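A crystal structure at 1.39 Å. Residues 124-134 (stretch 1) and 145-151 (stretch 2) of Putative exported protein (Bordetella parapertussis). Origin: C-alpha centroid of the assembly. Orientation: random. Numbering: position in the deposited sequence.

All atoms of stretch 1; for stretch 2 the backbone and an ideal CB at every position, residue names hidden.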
ATOM      1  N   SER A 124     -12.900  -3.184   4.495  1.00 13.49           N
ATOM      2  CA  SER A 124     -11.562  -2.774   4.108  1.00 12.34           C
ATOM      3  C   SER A 124     -11.183  -1.534   4.917  1.00 10.61           C
ATOM      4  O   SER A 124     -11.958  -0.574   4.973  1.00 13.15           O
ATOM      5  CB  SER A 124     -11.493  -2.478   2.607  1.00 13.30           C
ATOM      6  OG  SER A 124     -10.186  -2.059   2.231  1.00 15.23           O
ATOM      7  N   VAL A 125      -9.996  -1.557   5.526  1.00 12.08           N
ATOM      8  CA  VAL A 125      -9.576  -0.518   6.465  1.00 13.58           C
ATOM      9  C   VAL A 125      -8.063  -0.350   6.347  1.00 13.26           C
ATOM     10  O   VAL A 125      -7.321  -1.240   6.760  1.00 13.44           O
ATOM     11  CB  VAL A 125      -9.883  -0.932   7.934  1.00 15.52           C
ATOM     12  CG1 VAL A 125      -9.563   0.219   8.899  1.00 18.49           C
ATOM     13  CG2 VAL A 125     -11.336  -1.424   8.093  1.00 18.72           C
ATOM     14  N   PRO A 126      -7.581   0.771   5.775  1.00 12.65           N
ATOM     15  CA  PRO A 126      -8.320   1.879   5.160  1.00 14.02           C
ATOM     16  C   PRO A 126      -8.758   1.478   3.762  1.00 14.40           C
ATOM     17  O   PRO A 126      -7.972   0.877   3.014  1.00 16.13           O
ATOM     18  CB  PRO A 126      -7.265   2.982   5.090  1.00 17.02           C
ATOM     19  CG  PRO A 126      -5.975   2.235   4.877  1.00 17.62           C
ATOM     20  CD  PRO A 126      -6.119   0.929   5.620  1.00 13.84           C
ATOM     21  N   CYS A 127     -10.002   1.776   3.416  1.00 13.12           N
ATOM     22  CA  CYS A 127     -10.569   1.223   2.194  1.00 14.34           C
ATOM     23  C   CYS A 127     -10.051   1.838   0.903  1.00 13.89           C
ATOM     24  O   CYS A 127     -10.081   1.190  -0.146  1.00 14.74           O
ATOM     25  CB  CYS A 127     -12.102   1.261   2.217  1.00 12.90           C
ATOM     26  SG  CYS A 127     -12.818   2.910   2.243  1.00 14.77           S
ATOM     27  N   GLY A 128      -9.567   3.076   0.974  1.00 13.28           N
ATOM     28  CA  GLY A 128      -9.204   3.791  -0.239  1.00 16.62           C
ATOM     29  C   GLY A 128     -10.363   3.745  -1.221  1.00 18.27           C
ATOM     30  O   GLY A 128     -11.522   3.919  -0.835  1.00 16.48           O
ATOM     31  N   TRP A 129     -10.064   3.497  -2.492  1.00 17.62           N
ATOM     32  CA  TRP A 129     -11.107   3.408  -3.516  1.00 20.02           C
ATOM     33  C   TRP A 129     -11.723   2.010  -3.606  1.00 21.93           C
ATOM     34  O   TRP A 129     -12.564   1.763  -4.468  1.00 23.13           O
ATOM     35  CB  TRP A 129     -10.563   3.816  -4.891  1.00 18.15           C
ATOM     36  CG  TRP A 129     -10.338   5.292  -5.039  1.00 18.18           C
ATOM     37  CD1 TRP A 129     -10.450   6.241  -4.070  1.00 17.91           C
ATOM     38  CD2 TRP A 129      -9.957   5.984  -6.236  1.00 19.76           C
ATOM     39  NE1 TRP A 129     -10.170   7.488  -4.587  1.00 20.41           N
ATOM     40  CE2 TRP A 129      -9.863   7.353  -5.916  1.00 19.16           C
ATOM     41  CE3 TRP A 129      -9.699   5.578  -7.548  1.00 22.36           C
ATOM     42  CZ2 TRP A 129      -9.517   8.321  -6.859  1.00 22.33           C
ATOM     43  CZ3 TRP A 129      -9.353   6.543  -8.486  1.00 23.63           C
ATOM     44  CH2 TRP A 129      -9.269   7.897  -8.133  1.00 21.96           C
HETATM   45  N   MSE A 130     -11.289   1.104  -2.731  1.00 17.22           N
HETATM   46  CA  MSE A 130     -11.844  -0.259  -2.657  1.00 16.96           C
HETATM   47  C   MSE A 130     -11.567  -1.105  -3.900  1.00 21.65           C
HETATM   48  O   MSE A 130     -12.377  -1.956  -4.284  1.00 21.73           O
HETATM   49  CB  MSE A 130     -13.346  -0.212  -2.341  1.00 20.96           C
HETATM   50  CG  MSE A 130     -13.623   0.314  -0.942  1.00 22.37           C
HETATM   51 SE   MSE A 130     -15.503   0.504  -0.500  0.61 30.72          SE
HETATM   52  CE  MSE A 130     -16.071  -1.153  -1.118  1.00 17.32           C
ATOM     53  N   SER A 131     -10.399  -0.882  -4.499  1.00 25.10           N
ATOM     54  CA  SER A 131     -10.013  -1.521  -5.756  1.00 31.60           C
ATOM     55  C   SER A 131     -10.094  -3.042  -5.686  1.00 25.64           C
ATOM     56  O   SER A 131     -10.568  -3.703  -6.615  1.00 24.37           O
ATOM     57  CB  SER A 131      -8.590  -1.103  -6.134  1.00 34.57           C
ATOM     58  OG  SER A 131      -8.361   0.270  -5.846  1.00 32.71           O
ATOM     59  N   GLU A 132      -9.616  -3.599  -4.583  1.00 22.66           N
ATOM     60  CA  GLU A 132      -9.562  -5.045  -4.446  1.00 19.70           C
ATOM     61  C   GLU A 132     -10.968  -5.639  -4.294  1.00 21.72           C
ATOM     62  O   GLU A 132     -11.293  -6.628  -4.932  1.00 22.06           O
ATOM     63  CB  GLU A 132      -8.616  -5.470  -3.308  1.00 26.46           C
ATOM     64  CG  GLU A 132      -9.108  -5.211  -1.890  1.00 27.21           C
ATOM     65  CD  GLU A 132      -9.017  -3.751  -1.460  1.00 37.73           C
ATOM     66  OE1 GLU A 132      -8.753  -2.880  -2.315  1.00 46.02           O
ATOM     67  OE2 GLU A 132      -9.212  -3.479  -0.253  1.00 29.45           O
ATOM     68  N   LEU A 133     -11.815  -5.014  -3.485  1.00 20.30           N
ATOM     69  CA  LEU A 133     -13.163  -5.540  -3.282  1.00 19.71           C
ATOM     70  C   LEU A 133     -14.046  -5.421  -4.528  1.00 21.50           C
ATOM     71  O   LEU A 133     -14.871  -6.291  -4.800  1.00 20.48           O
ATOM     72  CB  LEU A 133     -13.842  -4.870  -2.081  1.00 18.77           C
ATOM     73  CG  LEU A 133     -13.191  -5.059  -0.707  1.00 19.29           C
ATOM     74  CD1 LEU A 133     -14.072  -4.431   0.367  1.00 20.41           C
ATOM     75  CD2 LEU A 133     -12.942  -6.524  -0.406  1.00 20.01           C
ATOM     76  N   LEU A 134     -13.866  -4.350  -5.292  1.00 19.66           N
ATOM     77  CA  LEU A 134     -14.678  -4.142  -6.488  1.00 21.21           C
ATOM     78  C   LEU A 134     -14.215  -5.021  -7.654  1.00 25.34           C
ATOM     79  O   LEU A 134     -14.897  -5.123  -8.669  1.00 29.86           O
ATOM     80  CB  LEU A 134     -14.676  -2.664  -6.888  1.00 21.36           C
ATOM     81  CG  LEU A 134     -15.365  -1.705  -5.910  1.00 20.04           C
ATOM     82  CD1 LEU A 134     -15.092  -0.255  -6.289  1.00 25.12           C
ATOM     83  CD2 LEU A 134     -16.868  -1.969  -5.840  1.00 23.98           C
ATOM     84  N   UNK A 145     -22.129  -7.996   1.924  1.00 17.03           N
ATOM     85  CA  UNK A 145     -22.141  -6.586   2.278  1.00 17.04           C
ATOM     86  C   UNK A 145     -20.716  -6.102   2.377  1.00 16.05           C
ATOM     87  O   UNK A 145     -19.866  -6.782   2.953  1.00 17.11           O
ATOM     88  CB  UNK A 145     -22.893  -6.344   3.588  1.00 17.04           C
ATOM     89  N   UNK A 146     -20.456  -4.940   1.786  1.00 14.47           N
ATOM     90  CA  UNK A 146     -19.123  -4.345   1.816  1.00 14.64           C
ATOM     91  C   UNK A 146     -19.081  -3.122   2.716  1.00 13.35           C
ATOM     92  O   UNK A 146     -19.972  -2.278   2.680  1.00 16.21           O
ATOM     93  CB  UNK A 146     -18.676  -3.968   0.402  1.00 14.64           C
ATOM     94  N   UNK A 147     -18.021  -3.024   3.508  1.00 14.39           N
ATOM     95  CA  UNK A 147     -17.872  -1.902   4.429  1.00 13.76           C
ATOM     96  C   UNK A 147     -16.509  -1.266   4.190  1.00 13.97           C
ATOM     97  O   UNK A 147     -15.488  -1.950   4.160  1.00 13.78           O
ATOM     98  CB  UNK A 147     -18.023  -2.351   5.884  1.00 13.76           C
ATOM     99  N   UNK A 148     -16.489   0.045   3.983  1.00 15.06           N
ATOM    100  CA  UNK A 148     -15.226   0.740   3.797  1.00 13.72           C
ATOM    101  C   UNK A 148     -15.023   1.764   4.888  1.00 12.66           C
ATOM    102  O   UNK A 148     -15.914   2.556   5.164  1.00 15.52           O
ATOM    103  CB  UNK A 148     -15.171   1.410   2.422  1.00 13.72           C
ATOM    104  N   UNK A 149     -13.849   1.757   5.509  1.00 13.07           N
ATOM    105  CA  UNK A 149     -13.533   2.741   6.532  1.00 14.19           C
ATOM    106  C   UNK A 149     -12.280   3.481   6.091  1.00 13.07           C
ATOM    107  O   UNK A 149     -11.284   2.860   5.723  1.00 13.00           O
ATOM    108  CB  UNK A 149     -13.341   2.087   7.902  1.00 14.19           C
ATOM    109  N   UNK A 150     -12.321   4.804   6.105  1.00 13.63           N
ATOM    110  CA  UNK A 150     -11.138   5.581   5.747  1.00 14.59           C
ATOM    111  C   UNK A 150     -11.249   6.930   6.425  1.00 13.48           C
ATOM    112  O   UNK A 150     -12.349   7.423   6.640  1.00 16.04           O
ATOM    113  CB  UNK A 150     -10.998   5.734   4.231  1.00 14.59           C
ATOM    114  N   UNK A 151     -10.112   7.514   6.770  1.00 14.44           N
ATOM    115  CA  UNK A 151     -10.124   8.813   7.432  1.00 17.02           C
ATOM    116  C   UNK A 151     -10.108   9.943   6.411  1.00 17.85           C
ATOM    117  O   UNK A 151     -10.410  11.098   6.741  1.00 21.87           O
ATOM    118  CB  UNK A 151      -8.930   8.941   8.380  1.00 17.02           C
TER

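Position 145 opens the strand with its ideal CB far from every atom of stretch 1. Nothing there selects a side chain, and polar or charged residues would serve as well as others. The deposited residue is Gln145, which makes no contact with stretch 1.

Position 146 points toward stretch 1, and what it meets is apolar: its ideal CB lies 4.1 Å from Met130 CE and 4.6 Å from Leu133 CD1. With extended backbone angles and no donor or acceptor close to that CB, the site suits an aliphatic side chain, Leu, Ile or Met, long enough to reach along both neighbours. It is Leu146, in the m, t rotamer. Its CD1 packs 4.1 Å from Met130 CE (Met130 is a selenomethionine), and its CD2 lies 4.1 Å from Leu133 CD1.

Position 147 turns its CB away, so stretch 1 asks little of the side chain; a beta-branched residue would fit the extended backbone. Val147 is found. Its contribution is from the main chain, where Val147 O accepts a hydrogen bond from Ser124 N at 2.9 Å.

Position 148 is the most restrictive. The parallel bridge to Ser124 brings it close to stretch 1, and an ideal CB would sit 2.8 Å from Cys127 SG, a clash, and 3.1 Å from Met130 SE. The phi/psi of -118/131 would be ordinary for nearly any residue except proline, so space rather than backbone strain argues for glycine. Gly148 leaves room for Cys127 CB to approach its CA to 3.5 Å.

At 149 the CB points sideways, 4.0 Å from Val125 CG2, which favours Val, Ile or Leu. The main chain is already committed, whatever the side chain: the position's N donates to Ser124 O at 3.0 Å, and its O accepts from Cys127 N at 2.9 Å. Ile149 fills it, with its CB against Val125 CG2. Its O also receives a CA-H...O contact from Pro126 CA, at 3.2 Å.

Position 150 also starts sideways, yet its ideal CB is 4.4 Å from Gly128 N, a donor at the start of the turn from Cys127 to Met130. A short acceptor would suit: Asp or Asn, perhaps Ser or Thr. Asp150 bends its end closer, and OD2 accepts a hydrogen bond from Gly128 N at 2.9 Å, tying the type II' turn to the strand; OD1 is bonded just beyond the stretches.

Position 151 finds nothing of stretch 1 within 5.5 Å of its CB, so many residues would do. Tyr151 leads away and touches a crystal neighbour.

Stretch 2, residues 145-151: QLVGIDY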
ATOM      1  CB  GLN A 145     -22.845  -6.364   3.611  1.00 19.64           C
ATOM      2  CG  GLN A 145     -24.280  -6.866   3.626  1.00 20.78           C
ATOM      3  CD  GLN A 145     -24.886  -6.830   5.012  1.00 30.05           C
ATOM      4  OE1 GLN A 145     -24.406  -6.113   5.889  1.00 36.52           O
ATOM      5  NE2 GLN A 145     -25.946  -7.601   5.217  1.00 35.80           N
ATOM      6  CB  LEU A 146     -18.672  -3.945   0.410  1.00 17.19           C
ATOM      7  CG  LEU A 146     -18.654  -5.043  -0.660  1.00 18.92           C
ATOM      8  CD1 LEU A 146     -18.257  -4.471  -2.014  1.00 21.44           C
ATOM      9  CD2 LEU A 146     -17.744  -6.199  -0.274  1.00 17.84           C
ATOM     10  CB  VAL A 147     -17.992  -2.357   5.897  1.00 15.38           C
ATOM     11  CG1 VAL A 147     -17.814  -1.169   6.852  1.00 17.19           C
ATOM     12  CG2 VAL A 147     -19.331  -3.039   6.138  1.00 17.31           C
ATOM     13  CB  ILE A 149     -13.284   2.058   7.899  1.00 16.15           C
ATOM     14  CG1 ILE A 149     -14.519   1.241   8.306  1.00 23.80           C
ATOM     15  CG2 ILE A 149     -12.935   3.089   8.968  1.00 20.84           C
ATOM     16  CD1 ILE A 149     -14.421   0.631   9.688  1.00 30.45           C
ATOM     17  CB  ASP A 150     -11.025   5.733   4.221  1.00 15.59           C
ATOM     18  CG  ASP A 150      -9.598   5.973   3.757  1.00 15.25           C
ATOM     19  OD1 ASP A 150      -8.988   6.973   4.183  1.00 18.10           O
ATOM     20  OD2 ASP A 150      -9.085   5.179   2.935  1.00 14.45           O
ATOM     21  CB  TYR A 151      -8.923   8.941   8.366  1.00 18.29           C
ATOM     22  CG  TYR A 151      -9.126   9.895   9.518  1.00 24.89           C
ATOM     23  CD1 TYR A 151     -10.394  10.160  10.021  1.00 23.98           C
ATOM     24  CD2 TYR A 151      -8.038  10.495  10.130  1.00 27.18           C
ATOM     25  CE1 TYR A 151     -10.571  11.027  11.087  1.00 38.35           C
ATOM     26  CE2 TYR A 151      -8.206  11.358  11.190  1.00 39.78           C
ATOM     27  CZ  TYR A 151      -9.470  11.618  11.662  1.00 37.40           C
ATOM     28  OH  TYR A 151      -9.624  12.474  12.723  1.00 52.17           O
TER
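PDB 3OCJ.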